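Local coordinates for protein TssK (Serratia sp. FS14, PDB 5Y0E) that probably forms part of the baseplate of the bacterial type VI secretion system, as a trimeric structural component, at residues L382-P394 and Y405-M418. Sequence-based numbering, arbitrary orientation.
Sequences LPGIGLRTMPVAP and YFELEKGGDLWKQM
Arg388 places CG anti to its backbone N (chi1 165°) and bends at chi3, while Glu409, with CG beside its own backbone N, extends beyond CG; the two side chains cross at about a right angle. Arg388 NH1 and Glu409 OE2 form a salt bridge of 2.7 Å, with the carboxylate oxygen over one face of the guanidinium and the two planes nearly parallel (17°).

Strands 387-389 and 405-408 run antiparallel. Arg388 and Glu407 are the hydrogen-bonded pair, exchanging backbone bonds in both directions, and Met390 N to Tyr405 O and Glu409 N to Gly386 O continue the ladder at its two ends. On one face, Leu387 lies alongside Leu408, with Leu387 CD2 3.8 Å from Leu408 CG. Thr389 OG1, on the same face, is 3.3 Å from Phe406 CE1. On the other, Met390 SD passes 3.8 Å from Glu407 CB.

Beyond the ladder, Ala393 CB sits over the centre of the Tyr405 ring, 4.0 Å from its centroid and 13° off the normal, a CH-pi contact; Tyr405 OH is hydrogen-bonded to the backbone N of His400. At the opposite end Ile385 CD1 packs against Met418 CG (3.8 Å) and Leu414 CD2 of helix 414-419, and Ile385 CG1 meets the edge of the Trp415 ring.

Within this chain, strand 387-389 lies at the edge of an antiparallel sheet, held by backbone bonds and apolar packing. The face-on ion pair at its solvent-facing margin probably relies more on charge attraction than on directional hydrogen bonding.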
loop_
_atom_site.group_PDB
_atom_site.type_symbol
_atom_site.label_atom_id
_atom_site.label_comp_id
_atom_site.label_asym_id
_atom_site.label_seq_id
_atom_site.Cartn_x
_atom_site.Cartn_y
_atom_site.Cartn_z
ATOM N N LEU A 382 -22.680 37.636 -20.187
ATOM C CA LEU A 382 -24.062 37.268 -20.078
ATOM C C LEU A 382 -24.243 36.550 -18.762
ATOM O O LEU A 382 -23.286 36.187 -18.083
ATOM C CB LEU A 382 -24.506 36.402 -21.244
ATOM N N PRO A 383 -25.487 36.293 -18.408
ATOM C CA PRO A 383 -25.679 35.650 -17.126
ATOM C C PRO A 383 -25.442 34.167 -17.195
ATOM O O PRO A 383 -25.318 33.574 -18.255
ATOM C CB PRO A 383 -27.143 35.934 -16.833
ATOM C CG PRO A 383 -27.779 36.012 -18.163
ATOM C CD PRO A 383 -26.734 36.393 -19.168
ATOM N N GLY A 384 -25.365 33.582 -16.014
ATOM C CA GLY A 384 -25.208 32.157 -15.861
ATOM C C GLY A 384 -26.354 31.659 -15.018
ATOM O O GLY A 384 -27.359 32.332 -14.846
ATOM N N ILE A 385 -26.230 30.459 -14.498
ATOM C CA ILE A 385 -27.302 29.969 -13.640
ATOM C C ILE A 385 -27.399 30.852 -12.401
ATOM O O ILE A 385 -26.383 31.261 -11.828
ATOM C CB ILE A 385 -27.082 28.490 -13.280
ATOM C CG1 ILE A 385 -27.314 27.616 -14.503
ATOM C CG2 ILE A 385 -28.035 28.065 -12.202
ATOM C CD1 ILE A 385 -26.068 27.115 -15.119
ATOM N N GLY A 386 -28.626 31.192 -12.009
ATOM C CA GLY A 386 -28.818 32.092 -10.902
ATOM C C GLY A 386 -28.548 31.434 -9.564
ATOM O O GLY A 386 -28.740 30.240 -9.367
ATOM N N LEU A 387 -28.104 32.254 -8.630
ATOM C CA LEU A 387 -27.815 31.847 -7.267
ATOM C C LEU A 387 -28.758 32.583 -6.334
ATOM O O LEU A 387 -28.802 33.810 -6.335
ATOM C CB LEU A 387 -26.365 32.132 -6.899
ATOM C CG LEU A 387 -25.423 31.447 -7.880
ATOM C CD1 LEU A 387 -24.021 32.025 -7.872
ATOM C CD2 LEU A 387 -25.424 29.987 -7.550
ATOM N N ARG A 388 -29.508 31.835 -5.545
ATOM C CA ARG A 388 -30.477 32.386 -4.616
ATOM C C ARG A 388 -29.959 32.138 -3.208
ATOM O O ARG A 388 -29.630 31.003 -2.858
ATOM C CB ARG A 388 -31.840 31.735 -4.831
ATOM C CG ARG A 388 -32.847 31.951 -3.726
ATOM C CD ARG A 388 -34.154 31.244 -4.071
ATOM N NE ARG A 388 -34.558 31.504 -5.454
ATOM C CZ ARG A 388 -35.255 32.569 -5.835
ATOM N NH1 ARG A 388 -35.580 32.735 -7.112
ATOM N NH2 ARG A 388 -35.623 33.472 -4.932
ATOM N N THR A 389 -29.882 33.199 -2.415
ATOM C CA THR A 389 -29.513 33.065 -1.013
ATOM C C THR A 389 -30.533 32.210 -0.277
ATOM O O THR A 389 -31.734 32.319 -0.500
ATOM C CB THR A 389 -29.418 34.445 -0.363
ATOM O OG1 THR A 389 -28.292 35.140 -0.896
ATOM C CG2 THR A 389 -29.244 34.334 1.120
ATOM N N MET A 390 -30.063 31.364 0.566
ATOM C CA MET A 390 -31.001 30.578 1.331
ATOM C C MET A 390 -31.069 31.106 2.749
ATOM O O MET A 390 -30.034 31.270 3.399
ATOM C CB MET A 390 -30.591 29.115 1.337
ATOM C CG MET A 390 -30.332 28.549 -0.033
ATOM S SD MET A 390 -29.883 26.810 0.021
ATOM C CE MET A 390 -31.409 26.035 0.476
ATOM N N PRO A 391 -32.225 31.391 3.250
ATOM C CA PRO A 391 -32.310 31.998 4.581
ATOM C C PRO A 391 -32.137 30.992 5.701
ATOM O O PRO A 391 -31.702 31.360 6.793
ATOM C CB PRO A 391 -33.705 32.630 4.587
ATOM C CG PRO A 391 -34.155 32.615 3.158
ATOM C CD PRO A 391 -33.502 31.439 2.532
ATOM N N VAL A 392 -32.479 29.732 5.461
ATOM C CA VAL A 392 -32.080 28.649 6.346
ATOM C C VAL A 392 -31.288 27.644 5.539
ATOM O O VAL A 392 -31.630 27.340 4.394
ATOM C CB VAL A 392 -33.255 27.942 7.052
ATOM C CG1 VAL A 392 -34.201 28.927 7.580
ATOM C CG2 VAL A 392 -33.944 26.950 6.139
ATOM N N ALA A 393 -30.264 27.143 6.130
ATOM C CA ALA A 393 -29.424 26.218 5.416
ATOM C C ALA A 393 -30.089 24.859 5.380
ATOM O O ALA A 393 -30.825 24.505 6.295
ATOM C CB ALA A 393 -28.068 26.113 6.083
ATOM N N PRO A 394 -29.837 24.091 4.334
ATOM C CA PRO A 394 -30.457 22.773 4.199
ATOM C C PRO A 394 -30.203 21.867 5.391
ATOM O O PRO A 394 -29.106 21.809 5.938
ATOM C CB PRO A 394 -29.790 22.202 2.953
ATOM C CG PRO A 394 -29.231 23.333 2.254
ATOM C CD PRO A 394 -28.920 24.388 3.233
ATOM N N TYR A 405 -25.249 30.239 2.133
ATOM C CA TYR A 405 -25.679 29.122 1.320
ATOM C C TYR A 405 -26.513 29.663 0.184
ATOM O O TYR A 405 -27.527 30.324 0.414
ATOM C CB TYR A 405 -26.460 28.121 2.155
ATOM C CG TYR A 405 -25.566 27.457 3.135
ATOM C CD1 TYR A 405 -25.176 28.105 4.299
ATOM C CD2 TYR A 405 -25.074 26.195 2.887
ATOM C CE1 TYR A 405 -24.338 27.510 5.176
ATOM C CE2 TYR A 405 -24.235 25.591 3.760
ATOM C CZ TYR A 405 -23.863 26.246 4.898
ATOM O OH TYR A 405 -23.024 25.602 5.757
ATOM N N PHE A 406 -26.070 29.404 -1.028
ATOM C CA PHE A 406 -26.752 29.851 -2.225
ATOM C C PHE A 406 -27.307 28.636 -2.931
ATOM O O PHE A 406 -26.562 27.713 -3.257
ATOM C CB PHE A 406 -25.796 30.607 -3.136
ATOM C CG PHE A 406 -25.228 31.824 -2.514
ATOM C CD1 PHE A 406 -25.904 33.019 -2.576
ATOM C CD2 PHE A 406 -24.021 31.777 -1.859
ATOM C CE1 PHE A 406 -25.391 34.143 -2.009
ATOM C CE2 PHE A 406 -23.499 32.913 -1.284
ATOM C CZ PHE A 406 -24.187 34.097 -1.365
ATOM N N GLU A 407 -28.606 28.624 -3.151
ATOM C CA GLU A 407 -29.184 27.621 -4.021
ATOM C C GLU A 407 -29.058 28.085 -5.464
ATOM O O GLU A 407 -29.151 29.280 -5.754
ATOM C CB GLU A 407 -30.642 27.377 -3.653
ATOM C CG GLU A 407 -31.303 26.232 -4.384
ATOM C CD GLU A 407 -32.461 25.646 -3.595
ATOM O OE1 GLU A 407 -32.979 26.348 -2.699
ATOM O OE2 GLU A 407 -32.839 24.487 -3.863
ATOM N N LEU A 408 -28.799 27.141 -6.362
ATOM C CA LEU A 408 -28.820 27.425 -7.787
ATOM C C LEU A 408 -30.256 27.482 -8.281
ATOM O O LEU A 408 -31.094 26.665 -7.892
ATOM C CB LEU A 408 -28.051 26.363 -8.559
ATOM C CG LEU A 408 -26.532 26.528 -8.578
ATOM C CD1 LEU A 408 -25.924 26.242 -7.231
ATOM C CD2 LEU A 408 -25.919 25.626 -9.619
ATOM N N GLU A 409 -30.562 28.518 -9.044
ATOM C CA GLU A 409 -31.906 28.703 -9.535
ATOM C C GLU A 409 -32.104 27.806 -10.697
ATOM O O GLU A 409 -31.352 27.841 -11.645
ATOM C CB GLU A 409 -32.145 30.140 -9.955
ATOM C CG GLU A 409 -31.795 31.160 -8.894
ATOM C CD GLU A 409 -32.533 32.470 -9.060
ATOM O OE1 GLU A 409 -32.636 32.958 -10.195
ATOM O OE2 GLU A 409 -33.016 33.012 -8.056
ATOM N N LYS A 410 -33.121 26.976 -10.598
ATOM C CA LYS A 410 -33.441 26.072 -11.661
ATOM C C LYS A 410 -34.465 26.759 -12.524
ATOM O O LYS A 410 -35.225 27.588 -12.067
ATOM C CB LYS A 410 -33.992 24.781 -11.097
ATOM C CG LYS A 410 -33.189 24.255 -9.926
ATOM C CD LYS A 410 -33.449 22.784 -9.687
ATOM C CE LYS A 410 -33.269 21.988 -10.958
ATOM N NZ LYS A 410 -32.709 20.641 -10.696
ATOM N N GLY A 411 -34.482 26.405 -13.791
ATOM C CA GLY A 411 -35.393 27.031 -14.715
ATOM C C GLY A 411 -34.591 27.727 -15.786
ATOM O O GLY A 411 -33.381 27.827 -15.711
ATOM N N GLY A 412 -35.271 28.202 -16.810
ATOM C CA GLY A 412 -34.596 28.869 -17.898
ATOM C C GLY A 412 -34.189 27.864 -18.941
ATOM O O GLY A 412 -34.478 26.695 -18.825
ATOM N N ASP A 413 -33.512 28.331 -19.974
ATOM C CA ASP A 413 -33.080 27.447 -21.028
ATOM C C ASP A 413 -31.680 26.956 -20.720
ATOM O O ASP A 413 -31.303 25.862 -21.099
ATOM C CB ASP A 413 -33.138 28.159 -22.386
ATOM C CG ASP A 413 -34.558 28.606 -22.764
ATOM O OD1 ASP A 413 -35.271 29.139 -21.886
ATOM O OD2 ASP A 413 -34.955 28.427 -23.939
ATOM N N LEU A 414 -30.917 27.729 -19.954
ATOM C CA LEU A 414 -29.549 27.326 -19.607
ATOM C C LEU A 414 -29.511 26.064 -18.791
ATOM O O LEU A 414 -28.610 25.256 -18.936
ATOM C CB LEU A 414 -28.801 28.420 -18.884
ATOM C CG LEU A 414 -27.418 27.946 -18.474
ATOM C CD1 LEU A 414 -26.564 27.606 -19.677
ATOM C CD2 LEU A 414 -26.752 29.012 -17.643
ATOM N N TRP A 415 -30.500 25.880 -17.929
ATOM C CA TRP A 415 -30.606 24.665 -17.159
ATOM C C TRP A 415 -30.555 23.400 -18.024
ATOM O O TRP A 415 -29.842 22.467 -17.696
ATOM C CB TRP A 415 -31.875 24.675 -16.329
ATOM C CG TRP A 415 -31.829 23.619 -15.332
ATOM C CD1 TRP A 415 -32.731 22.631 -15.145
ATOM C CD2 TRP A 415 -30.788 23.404 -14.386
ATOM N NE1 TRP A 415 -32.323 21.813 -14.122
ATOM C CE2 TRP A 415 -31.127 22.273 -13.644
ATOM C CE3 TRP A 415 -29.605 24.067 -14.092
ATOM C CZ2 TRP A 415 -30.323 21.790 -12.635
ATOM C CZ3 TRP A 415 -28.819 23.592 -13.099
ATOM C CH2 TRP A 415 -29.175 22.468 -12.377
ATOM N N LYS A 416 -31.282 23.379 -19.144
ATOM C CA LYS A 416 -31.306 22.219 -20.040
ATOM C C LYS A 416 -29.952 21.836 -20.559
ATOM O O LYS A 416 -29.653 20.665 -20.688
ATOM C CB LYS A 416 -32.221 22.431 -21.235
ATOM C CG LYS A 416 -33.426 23.288 -20.963
ATOM C CD LYS A 416 -34.375 22.584 -20.023
ATOM C CE LYS A 416 -35.228 23.603 -19.306
ATOM N NZ LYS A 416 -35.463 24.769 -20.193
ATOM N N GLN A 417 -29.116 22.813 -20.864
ATOM C CA GLN A 417 -27.798 22.493 -21.342
ATOM C C GLN A 417 -27.068 21.737 -20.254
ATOM O O GLN A 417 -26.448 20.715 -20.525
ATOM C CB GLN A 417 -27.043 23.739 -21.751
ATOM C CG GLN A 417 -25.996 23.478 -22.813
ATOM C CD GLN A 417 -25.660 24.700 -23.648
ATOM O OE1 GLN A 417 -26.311 25.736 -23.558
ATOM N NE2 GLN A 417 -24.633 24.575 -24.467
ATOM N N MET A 418 -27.147 22.229 -19.023
ATOM C CA MET A 418 -26.533 21.546 -17.916
ATOM C C MET A 418 -27.029 20.112 -17.813
ATOM O O MET A 418 -26.217 19.201 -17.780
ATOM C CB MET A 418 -26.815 22.269 -16.608
ATOM C CG MET A 418 -25.919 23.464 -16.330
ATOM S SD MET A 418 -24.301 23.023 -15.740
ATOM C CE MET A 418 -24.551 21.325 -15.289
#